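Local coordinates for protein putative aminomethyltransferase (Leptospirillum rubarum, PDB 3TTG) that probably binds folate and may act as an aminomethyltransferase or, like YgfZ-type proteins, in folate-dependent maintenance of iron-sulfur enzymes, at residues A[59-67]-A[251-261]; A[79-90]-A[233-243]. All blocks are in the same frame, centred on the assembly; numbering follows the deposited sequence.

Contact 1. Residues A[59-67]-A[251-261]; sequences LQGIASQDI and VGVSYNKGCYV
Lys257 overlaps the side chain of Gln60, the two arriving from opposite directions with Lys257 CE 3.6 Å from Gln60 CD. A bend at chi3 (-73°) in the otherwise extended lysine chain carries NZ into the turn that follows helix 55-60. There Lys257 NZ donates to Gln60 O at 2.6 Å, in the carbonyl plane and on a lone pair. Lys257 NZ also bonds Ala63 O (2.7 Å) and Gln65 O (2.9 Å), tilted from the plane of the Ala63 carbonyl and above that of Gln65; Gln60 OE1 is a weak, shared acceptor. With a methionine in its place the ammonium is gone, and the turn would probably be freer to shift, its three carbonyls left without a shared partner. Beside this grip Ser64 CA lies over one face of the Tyr260 ring, offset toward the rim, as a CH-pi contact. Ser64 OG donates to Gly252 O at 2.7 Å and also bonds Phe79 N, while Ser64 O takes a nearly straight bond from Ser254 N (170°). Lys257 to Val261 begin the KGCYVGQE sequence, which matches the YgfZ-type signature; Cys259 in it is exposed. Since Asp66 OD1 stays 6.0 Å from Lys257 NZ, the buried amino group is fixed by backbone carbonyls rather than by a salt bridge.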
loop_
_atom_site.group_PDB
_atom_site.type_symbol
_atom_site.label_atom_id
_atom_site.label_comp_id
_atom_site.label_asym_id
_atom_site.label_seq_id
_atom_site.Cartn_x
_atom_site.Cartn_y
_atom_site.Cartn_z
ATOM N N LEU A 59 -11.500 16.644 -7.591
ATOM C CA LEU A 59 -10.535 15.719 -7.013
ATOM C C LEU A 59 -9.132 16.264 -6.962
ATOM O O LEU A 59 -8.430 16.020 -5.986
ATOM C CB LEU A 59 -10.569 14.377 -7.741
ATOM C CG LEU A 59 -11.858 13.557 -7.518
ATOM C CD1 LEU A 59 -11.783 12.238 -8.285
ATOM C CD2 LEU A 59 -12.076 13.262 -6.058
ATOM N N GLN A 60 -8.740 17.064 -7.937
ATOM C CA GLN A 60 -7.396 17.675 -7.960
ATOM C C GLN A 60 -7.143 18.584 -6.753
ATOM O O GLN A 60 -5.999 18.698 -6.305
ATOM C CB GLN A 60 -7.253 18.505 -9.252
ATOM C CG GLN A 60 -5.899 19.142 -9.508
ATOM C CD GLN A 60 -4.863 18.146 -9.999
ATOM O OE1 GLN A 60 -4.873 16.948 -9.694
ATOM N NE2 GLN A 60 -3.883 18.655 -10.714
ATOM N N GLY A 61 -8.199 19.224 -6.228
ATOM C CA GLY A 61 -8.078 20.113 -5.086
ATOM C C GLY A 61 -8.042 19.372 -3.758
ATOM O O GLY A 61 -7.724 19.962 -2.724
ATOM N N ILE A 62 -8.254 18.068 -3.757
ATOM C CA ILE A 62 -8.237 17.346 -2.466
ATOM C C ILE A 62 -7.216 16.200 -2.401
ATOM O O ILE A 62 -6.803 15.860 -1.302
ATOM C CB ILE A 62 -9.627 16.864 -2.048
ATOM C CG1 ILE A 62 -10.199 15.931 -3.006
ATOM C CG2 ILE A 62 -10.588 18.061 -1.842
ATOM C CD1 ILE A 62 -11.667 15.513 -2.684
ATOM N N ALA A 63 -6.837 15.622 -3.538
ATOM C CA ALA A 63 -5.816 14.593 -3.668
ATOM C C ALA A 63 -4.441 15.279 -3.687
ATOM O O ALA A 63 -4.286 16.356 -4.285
ATOM C CB ALA A 63 -6.017 13.809 -4.966
ATOM N N SER A 64 -3.438 14.616 -3.135
ATOM C CA SER A 64 -2.062 15.139 -3.181
ATOM C C SER A 64 -1.369 14.856 -4.532
ATOM O O SER A 64 -0.368 15.481 -4.868
ATOM C CB SER A 64 -1.219 14.581 -2.049
ATOM O OG SER A 64 -1.107 13.180 -2.137
ATOM N N GLN A 65 -1.913 13.894 -5.302
ATOM C CA GLN A 65 -1.387 13.508 -6.585
ATOM C C GLN A 65 -1.983 14.367 -7.702
ATOM O O GLN A 65 -3.078 14.897 -7.577
ATOM C CB GLN A 65 -1.703 12.015 -6.831
ATOM C CG GLN A 65 -1.067 11.404 -8.116
ATOM C CD GLN A 65 0.421 11.557 -8.164
ATOM O OE1 GLN A 65 0.962 12.527 -8.710
ATOM N NE2 GLN A 65 1.127 10.635 -7.559
ATOM N N ASP A 66 -1.224 14.567 -8.746
ATOM C CA ASP A 66 -1.679 15.218 -9.968
ATOM C C ASP A 66 -2.570 14.215 -10.772
ATOM O O ASP A 66 -2.036 13.252 -11.368
ATOM C CB ASP A 66 -0.503 15.636 -10.815
ATOM C CG ASP A 66 -0.920 16.490 -11.985
ATOM O OD1 ASP A 66 -2.141 16.488 -12.328
ATOM O OD2 ASP A 66 -0.041 17.097 -12.596
ATOM N N ILE A 67 -3.889 14.401 -10.671
ATOM C CA ILE A 67 -4.952 13.601 -11.312
ATOM C C ILE A 67 -5.190 14.068 -12.763
ATOM O O ILE A 67 -5.633 13.265 -13.544
ATOM C CB ILE A 67 -6.283 13.758 -10.435
ATOM C CG1 ILE A 67 -6.093 13.225 -9.021
ATOM C CG2 ILE A 67 -7.550 13.150 -11.069
ATOM C CD1 ILE A 67 -5.315 11.943 -8.886
ATOM N N VAL A 251 5.893 8.724 -5.044
ATOM C CA VAL A 251 4.804 8.045 -5.787
ATOM C C VAL A 251 3.358 8.604 -5.516
ATOM O O VAL A 251 2.468 8.471 -6.387
ATOM C CB VAL A 251 4.890 6.507 -5.497
ATOM C CG1 VAL A 251 4.604 6.181 -4.049
ATOM C CG2 VAL A 251 3.938 5.724 -6.382
ATOM N N GLY A 252 3.159 9.274 -4.390
ATOM C CA GLY A 252 1.840 9.749 -3.951
ATOM C C GLY A 252 1.582 11.250 -3.933
ATOM O O GLY A 252 0.456 11.646 -3.678
ATOM N N VAL A 253 2.608 12.096 -4.145
ATOM C CA VAL A 253 2.456 13.566 -4.110
ATOM C C VAL A 253 3.007 14.157 -5.358
ATOM O O VAL A 253 4.083 13.733 -5.780
ATOM C CB VAL A 253 3.241 14.128 -2.873
ATOM C CG1 VAL A 253 3.236 15.648 -2.822
ATOM C CG2 VAL A 253 2.724 13.570 -1.572
ATOM N N SER A 254 2.363 15.178 -5.892
ATOM C CA SER A 254 2.941 16.000 -6.958
ATOM C C SER A 254 3.408 17.306 -6.358
ATOM O O SER A 254 2.614 17.983 -5.734
ATOM C CB SER A 254 1.980 16.286 -8.093
ATOM O OG SER A 254 2.466 17.325 -8.931
ATOM N N TYR A 255 4.698 17.671 -6.558
ATOM C CA TYR A 255 5.235 18.945 -6.127
ATOM C C TYR A 255 5.099 20.016 -7.240
ATOM O O TYR A 255 5.612 21.102 -7.054
ATOM C CB TYR A 255 6.719 18.776 -5.752
ATOM C CG TYR A 255 6.880 18.015 -4.461
ATOM C CD1 TYR A 255 6.612 18.614 -3.243
ATOM C CD2 TYR A 255 7.255 16.672 -4.460
ATOM C CE1 TYR A 255 6.655 17.894 -2.061
ATOM C CE2 TYR A 255 7.339 15.949 -3.277
ATOM C CZ TYR A 255 7.088 16.578 -2.069
ATOM O OH TYR A 255 7.232 15.922 -0.854
ATOM N N ASN A 256 4.530 19.696 -8.418
ATOM C CA ASN A 256 4.340 20.668 -9.495
ATOM C C ASN A 256 2.875 21.082 -9.720
ATOM O O ASN A 256 2.640 22.100 -10.349
ATOM C CB ASN A 256 4.913 20.089 -10.803
ATOM C CG ASN A 256 6.400 19.992 -10.763
ATOM O OD1 ASN A 256 7.077 20.993 -10.505
ATOM N ND2 ASN A 256 6.950 18.801 -10.961
ATOM N N LYS A 257 1.922 20.441 -9.111
ATOM C CA LYS A 257 0.524 20.764 -9.359
ATOM C C LYS A 257 0.027 22.044 -8.637
ATOM O O LYS A 257 0.685 22.536 -7.757
ATOM C CB LYS A 257 -0.335 19.588 -8.974
ATOM C CG LYS A 257 -0.366 19.310 -7.486
ATOM C CD LYS A 257 -1.319 18.215 -7.083
ATOM C CE LYS A 257 -2.744 18.621 -7.162
ATOM N NZ LYS A 257 -3.658 17.561 -6.666
ATOM N N GLY A 258 -1.198 22.416 -8.896
ATOM C CA GLY A 258 -1.849 23.554 -8.255
ATOM C C GLY A 258 -2.419 23.206 -6.892
ATOM O O GLY A 258 -2.157 22.122 -6.340
ATOM N N CYS A 259 -3.163 24.170 -6.328
ATOM C CA CYS A 259 -3.743 24.100 -4.991
ATOM C C CYS A 259 -4.385 22.762 -4.634
ATOM O O CYS A 259 -5.245 22.244 -5.371
ATOM C CB CYS A 259 -4.764 25.227 -4.852
ATOM S SG CYS A 259 -5.535 25.346 -3.222
ATOM N N TYR A 260 -4.056 22.269 -3.442
ATOM C CA TYR A 260 -4.714 21.104 -2.840
ATOM C C TYR A 260 -4.553 21.172 -1.355
ATOM O O TYR A 260 -3.606 21.783 -0.829
ATOM C CB TYR A 260 -4.215 19.760 -3.435
ATOM C CG TYR A 260 -2.796 19.366 -3.114
ATOM C CD1 TYR A 260 -2.494 18.669 -1.949
ATOM C CD2 TYR A 260 -1.743 19.773 -3.911
ATOM C CE1 TYR A 260 -1.193 18.275 -1.666
ATOM C CE2 TYR A 260 -0.439 19.377 -3.645
ATOM C CZ TYR A 260 -0.167 18.641 -2.506
ATOM O OH TYR A 260 1.102 18.295 -2.142
ATOM N N VAL A 261 -5.434 20.479 -0.663
ATOM C CA VAL A 261 -5.433 20.426 0.789
ATOM C C VAL A 261 -4.126 19.827 1.300
ATOM O O VAL A 261 -3.762 18.686 0.981
ATOM C CB VAL A 261 -6.661 19.628 1.344
ATOM C CG1 VAL A 261 -6.636 19.560 2.862
ATOM C CG2 VAL A 261 -7.984 20.236 0.879
HETATM O O HOH W 1 -3.065 21.611 -11.203
HETATM O O HOH W 2 -4.449 16.014 0.085
HETATM O O HOH W 3 3.999 11.155 -7.732
#

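Contact 2. Residues A[79-90]-A[233-243]; sequences FFLNPKARILFD and FPSELNDSFFP
Arg86 and Phe242 meet with the guanidinium and ring planes 81° apart: Arg86 NE lies over one face of the ring, 3.5 Å from Phe242 CE1, and that carbon sits at the guanidinium edge. Any cation-pi attraction is weak at best. A bend at chi2 (-72°) brings the guanidinium to residues 233-243, where Arg86 NH1 donates to Asp239 O at 3.1 Å, within the guanidinium plane and on a carbonyl lone pair. Ser240 O lies over one face without a hydrogen bond; the edge bond to Asp239 O fixes the group. Segment 79-90 is the turn of a beta hairpin (strands 75-81 and 87-96), with a classic beta bulge where Leu88 and Phe89 face Phe80. Against it lies a loop folded by an Asx turn at Asn238 and tied by Ile87 N to Phe241 O (3.1 Å). Ile87 CD1 packs on Leu237 CD2 at 4.2 Å. Pro243 slides past Phe79, its CB 3.8 Å from Phe79 CE2, and its CG meets Leu81 CD2. Phe233 turns its ring edge to Leu88 O, with CE1 at 3.4 Å. Asp90, salt-bridged to Arg45 through OD1 and hydrogen-bonded to the Tyr77 hydroxyl through OD2, also reaches Phe233 N through a water on OD2.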
loop_
_atom_site.group_PDB
_atom_site.type_symbol
_atom_site.label_atom_id
_atom_site.label_comp_id
_atom_site.label_asym_id
_atom_site.label_seq_id
_atom_site.Cartn_x
_atom_site.Cartn_y
_atom_site.Cartn_z
ATOM N N PHE A 79 -2.383 10.325 -1.845
ATOM C CA PHE A 79 -2.865 10.559 -0.513
ATOM C C PHE A 79 -4.006 11.567 -0.544
ATOM O O PHE A 79 -4.166 12.346 -1.486
ATOM C CB PHE A 79 -1.749 11.097 0.408
ATOM C CG PHE A 79 -0.704 10.092 0.698
ATOM C CD1 PHE A 79 -0.964 9.016 1.535
ATOM C CD2 PHE A 79 0.534 10.160 0.081
ATOM C CE1 PHE A 79 -0.004 8.042 1.747
ATOM C CE2 PHE A 79 1.478 9.165 0.278
ATOM C CZ PHE A 79 1.230 8.152 1.147
ATOM N N PHE A 80 -4.759 11.558 0.533
ATOM C CA PHE A 80 -5.766 12.559 0.889
ATOM C C PHE A 80 -5.342 13.045 2.237
ATOM O O PHE A 80 -5.308 12.279 3.219
ATOM C CB PHE A 80 -7.184 11.998 0.856
ATOM C CG PHE A 80 -7.605 11.595 -0.537
ATOM C CD1 PHE A 80 -8.390 12.434 -1.308
ATOM C CD2 PHE A 80 -7.089 10.449 -1.131
ATOM C CE1 PHE A 80 -8.725 12.094 -2.598
ATOM C CE2 PHE A 80 -7.414 10.121 -2.425
ATOM C CZ PHE A 80 -8.206 10.947 -3.154
ATOM N N LEU A 81 -4.904 14.274 2.274
ATOM C CA LEU A 81 -4.366 14.834 3.518
ATOM C C LEU A 81 -5.296 15.768 4.196
ATOM O O LEU A 81 -6.214 16.261 3.580
ATOM C CB LEU A 81 -3.069 15.590 3.206
ATOM C CG LEU A 81 -2.035 14.840 2.319
ATOM C CD1 LEU A 81 -0.871 15.722 1.964
ATOM C CD2 LEU A 81 -1.512 13.606 2.974
ATOM N N ASN A 82 -5.036 16.030 5.492
ATOM C CA ASN A 82 -5.723 17.059 6.227
ATOM C C ASN A 82 -4.969 18.374 5.954
ATOM O O ASN A 82 -3.888 18.322 5.378
ATOM C CB ASN A 82 -5.820 16.675 7.713
ATOM C CG ASN A 82 -4.557 16.736 8.517
ATOM O OD1 ASN A 82 -3.529 17.290 8.117
ATOM N ND2 ASN A 82 -4.643 16.215 9.696
ATOM N N PRO A 83 -5.457 19.528 6.429
ATOM C CA PRO A 83 -4.782 20.817 6.161
ATOM C C PRO A 83 -3.312 20.947 6.657
ATOM O O PRO A 83 -2.540 21.785 6.148
ATOM C CB PRO A 83 -5.681 21.796 6.919
ATOM C CG PRO A 83 -7.031 21.178 6.821
ATOM C CD PRO A 83 -6.767 19.755 7.087
ATOM N N LYS A 84 -2.958 20.165 7.683
ATOM C CA LYS A 84 -1.622 20.126 8.227
ATOM C C LYS A 84 -0.756 19.076 7.481
ATOM O O LYS A 84 0.360 18.865 7.884
ATOM C CB LYS A 84 -1.654 19.809 9.738
ATOM C CG LYS A 84 -2.276 20.903 10.594
ATOM C CD LYS A 84 -1.321 21.940 10.995
ATOM C CE LYS A 84 -1.905 22.923 12.011
ATOM N NZ LYS A 84 -2.439 22.244 13.237
ATOM N N ALA A 85 -1.262 18.432 6.393
ATOM C CA ALA A 85 -0.526 17.493 5.574
ATOM C C ALA A 85 -0.301 16.136 6.202
ATOM O O ALA A 85 0.434 15.357 5.613
ATOM C CB ALA A 85 0.811 18.080 5.085
ATOM N N ARG A 86 -1.061 15.770 7.240
ATOM C CA ARG A 86 -1.039 14.412 7.774
ATOM C C ARG A 86 -1.959 13.535 6.907
ATOM O O ARG A 86 -2.927 14.013 6.327
ATOM C CB ARG A 86 -1.490 14.371 9.234
ATOM C CG ARG A 86 -0.665 15.217 10.211
ATOM C CD ARG A 86 0.681 14.547 10.424
ATOM N NE ARG A 86 1.504 15.198 11.465
ATOM C CZ ARG A 86 1.397 14.985 12.776
ATOM N NH1 ARG A 86 0.463 14.158 13.254
ATOM N NH2 ARG A 86 2.206 15.609 13.625
ATOM N N ILE A 87 -1.640 12.268 6.842
ATOM C CA ILE A 87 -2.331 11.309 5.995
ATOM C C ILE A 87 -3.679 10.914 6.588
ATOM O O ILE A 87 -3.722 10.348 7.670
ATOM C CB ILE A 87 -1.462 10.043 5.782
ATOM C CG1 ILE A 87 -0.078 10.356 5.045
ATOM C CG2 ILE A 87 -2.280 8.911 5.050
ATOM C CD1 ILE A 87 0.884 9.187 5.203
ATOM N N LEU A 88 -4.751 11.080 5.820
ATOM C CA LEU A 88 -6.072 10.595 6.213
ATOM C C LEU A 88 -6.348 9.333 5.511
ATOM O O LEU A 88 -6.813 8.400 6.126
ATOM C CB LEU A 88 -7.185 11.600 5.895
ATOM C CG LEU A 88 -7.080 12.962 6.581
ATOM C CD1 LEU A 88 -8.215 13.863 6.140
ATOM C CD2 LEU A 88 -7.102 12.805 8.140
ATOM N N PHE A 89 -6.085 9.283 4.205
ATOM C CA PHE A 89 -6.269 8.074 3.377
ATOM C C PHE A 89 -5.224 7.998 2.286
ATOM O O PHE A 89 -4.632 8.992 1.918
ATOM C CB PHE A 89 -7.683 8.099 2.689
ATOM C CG PHE A 89 -8.850 8.338 3.609
ATOM C CD1 PHE A 89 -9.376 7.296 4.372
ATOM C CD2 PHE A 89 -9.371 9.614 3.784
ATOM C CE1 PHE A 89 -10.355 7.531 5.322
ATOM C CE2 PHE A 89 -10.410 9.846 4.712
ATOM C CZ PHE A 89 -10.849 8.820 5.515
ATOM N N ASP A 90 -5.051 6.812 1.714
ATOM C CA ASP A 90 -4.349 6.635 0.471
ATOM C C ASP A 90 -5.414 6.094 -0.507
ATOM O O ASP A 90 -6.481 5.713 -0.082
ATOM C CB ASP A 90 -3.091 5.756 0.574
ATOM C CG ASP A 90 -3.339 4.277 0.845
ATOM O OD1 ASP A 90 -4.484 3.902 1.017
ATOM O OD2 ASP A 90 -2.398 3.497 0.752
ATOM N N PHE A 233 -1.840 1.345 5.153
ATOM C CA PHE A 233 -2.839 2.001 5.993
ATOM C C PHE A 233 -3.485 0.862 6.802
ATOM O O PHE A 233 -3.720 -0.197 6.218
ATOM C CB PHE A 233 -3.874 2.740 5.111
ATOM C CG PHE A 233 -5.070 3.281 5.848
ATOM C CD1 PHE A 233 -5.181 4.634 6.127
ATOM C CD2 PHE A 233 -6.111 2.437 6.226
ATOM C CE1 PHE A 233 -6.299 5.122 6.796
ATOM C CE2 PHE A 233 -7.198 2.923 6.950
ATOM C CZ PHE A 233 -7.306 4.259 7.194
ATOM N N PRO A 234 -3.709 0.962 8.116
ATOM C CA PRO A 234 -3.569 2.127 8.983
ATOM C C PRO A 234 -2.303 2.060 9.823
ATOM O O PRO A 234 -2.090 2.956 10.652
ATOM C CB PRO A 234 -4.823 2.010 9.856
ATOM C CG PRO A 234 -4.913 0.523 10.110
ATOM C CD PRO A 234 -4.388 -0.137 8.858
ATOM N N SER A 235 -1.476 1.009 9.670
ATOM C CA SER A 235 -0.328 0.838 10.580
ATOM C C SER A 235 0.758 1.887 10.358
ATOM O O SER A 235 1.226 2.539 11.314
ATOM C CB SER A 235 0.273 -0.569 10.456
ATOM O OG SER A 235 0.416 -0.935 9.106
ATOM N N GLU A 236 1.209 2.004 9.143
ATOM C CA GLU A 236 2.263 2.985 8.815
ATOM C C GLU A 236 1.656 4.259 8.258
ATOM O O GLU A 236 2.267 5.302 8.377
ATOM C CB GLU A 236 3.261 2.444 7.779
ATOM C CG GLU A 236 4.147 1.285 8.246
ATOM C CD GLU A 236 3.391 0.013 8.550
ATOM O OE1 GLU A 236 2.584 -0.386 7.681
ATOM O OE2 GLU A 236 3.496 -0.517 9.682
ATOM N N LEU A 237 0.491 4.171 7.597
ATOM C CA LEU A 237 -0.107 5.338 6.943
ATOM C C LEU A 237 -1.364 5.731 7.663
ATOM O O LEU A 237 -2.370 5.034 7.635
ATOM C CB LEU A 237 -0.378 4.994 5.462
ATOM C CG LEU A 237 0.736 4.341 4.708
ATOM C CD1 LEU A 237 0.253 3.911 3.380
ATOM C CD2 LEU A 237 1.985 5.208 4.665
ATOM N N ASN A 238 -1.262 6.774 8.429
ATOM C CA ASN A 238 -2.386 7.283 9.250
ATOM C C ASN A 238 -2.052 8.720 9.616
ATOM O O ASN A 238 -0.948 9.174 9.293
ATOM C CB ASN A 238 -2.615 6.378 10.497
ATOM C CG ASN A 238 -1.496 6.355 11.481
ATOM O OD1 ASN A 238 -1.133 7.381 12.041
ATOM N ND2 ASN A 238 -0.889 5.202 11.703
ATOM N N ASP A 239 -2.943 9.392 10.342
ATOM C CA ASP A 239 -2.840 10.825 10.609
ATOM C C ASP A 239 -1.764 11.250 11.591
ATOM O O ASP A 239 -1.643 12.427 11.775
ATOM C CB ASP A 239 -4.164 11.452 10.999
ATOM C CG ASP A 239 -4.761 11.074 12.334
ATOM O OD1 ASP A 239 -4.089 10.373 13.107
ATOM O OD2 ASP A 239 -5.901 11.495 12.608
ATOM N N SER A 240 -0.949 10.338 12.113
ATOM C CA SER A 240 0.241 10.688 12.860
ATOM C C SER A 240 1.380 11.010 11.889
ATOM O O SER A 240 2.370 11.574 12.306
ATOM C CB SER A 240 0.667 9.532 13.764
ATOM O OG SER A 240 -0.336 9.297 14.730
ATOM N N PHE A 241 1.291 10.584 10.610
ATOM C CA PHE A 241 2.456 10.718 9.716
ATOM C C PHE A 241 2.265 11.564 8.487
ATOM O O PHE A 241 1.153 11.783 8.037
ATOM C CB PHE A 241 2.888 9.327 9.275
ATOM C CG PHE A 241 3.161 8.435 10.474
ATOM C CD1 PHE A 241 4.260 8.661 11.299
ATOM C CD2 PHE A 241 2.269 7.437 10.833
ATOM C CE1 PHE A 241 4.446 7.902 12.458
ATOM C CE2 PHE A 241 2.529 6.600 11.930
ATOM C CZ PHE A 241 3.539 6.889 12.784
ATOM N N PHE A 242 3.402 11.998 7.922
ATOM C CA PHE A 242 3.461 12.758 6.665
ATOM C C PHE A 242 3.825 11.848 5.545
ATOM O O PHE A 242 4.583 10.907 5.779
ATOM C CB PHE A 242 4.506 13.842 6.715
ATOM C CG PHE A 242 4.292 14.911 7.767
ATOM C CD1 PHE A 242 3.165 15.704 7.748
ATOM C CD2 PHE A 242 5.274 15.199 8.694
ATOM C CE1 PHE A 242 2.986 16.724 8.683
ATOM C CE2 PHE A 242 5.091 16.216 9.634
ATOM C CZ PHE A 242 3.968 17.003 9.585
ATOM N N PRO A 243 3.403 12.136 4.300
ATOM C CA PRO A 243 3.826 11.281 3.147
ATOM C C PRO A 243 5.349 11.110 3.017
ATOM O O PRO A 243 5.827 9.995 2.759
ATOM C CB PRO A 243 3.270 12.067 1.944
ATOM C CG PRO A 243 2.112 12.763 2.457
ATOM C CD PRO A 243 2.513 13.230 3.842
HETATM O O HOH W 4 -2.171 1.164 2.117
#

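From the N terminus, the chain leaves helix 55-60 through residues 59-67, forms the hairpin of strands 75-81 and 87-96, and comes back to the same region after helix 218-227. Contact 2 closes the inner loop, 79-90 meeting 233-243; contact 1 closes the outer one, 59-67 meeting 251-261 past helix 249-252. The two are therefore nested, not crossed. Their centres are 14 Å apart, yet they touch: Ser64 N lies 2.9 Å from Phe79 O, a probable hydrogen bond, and Val261 CG1 packs 3.4 Å from Leu81 O. Contact 2 ties the hairpin to the loop before helix 249-252; contact 1 ties the turn after helix 55-60 to the run leading into helix 263-271.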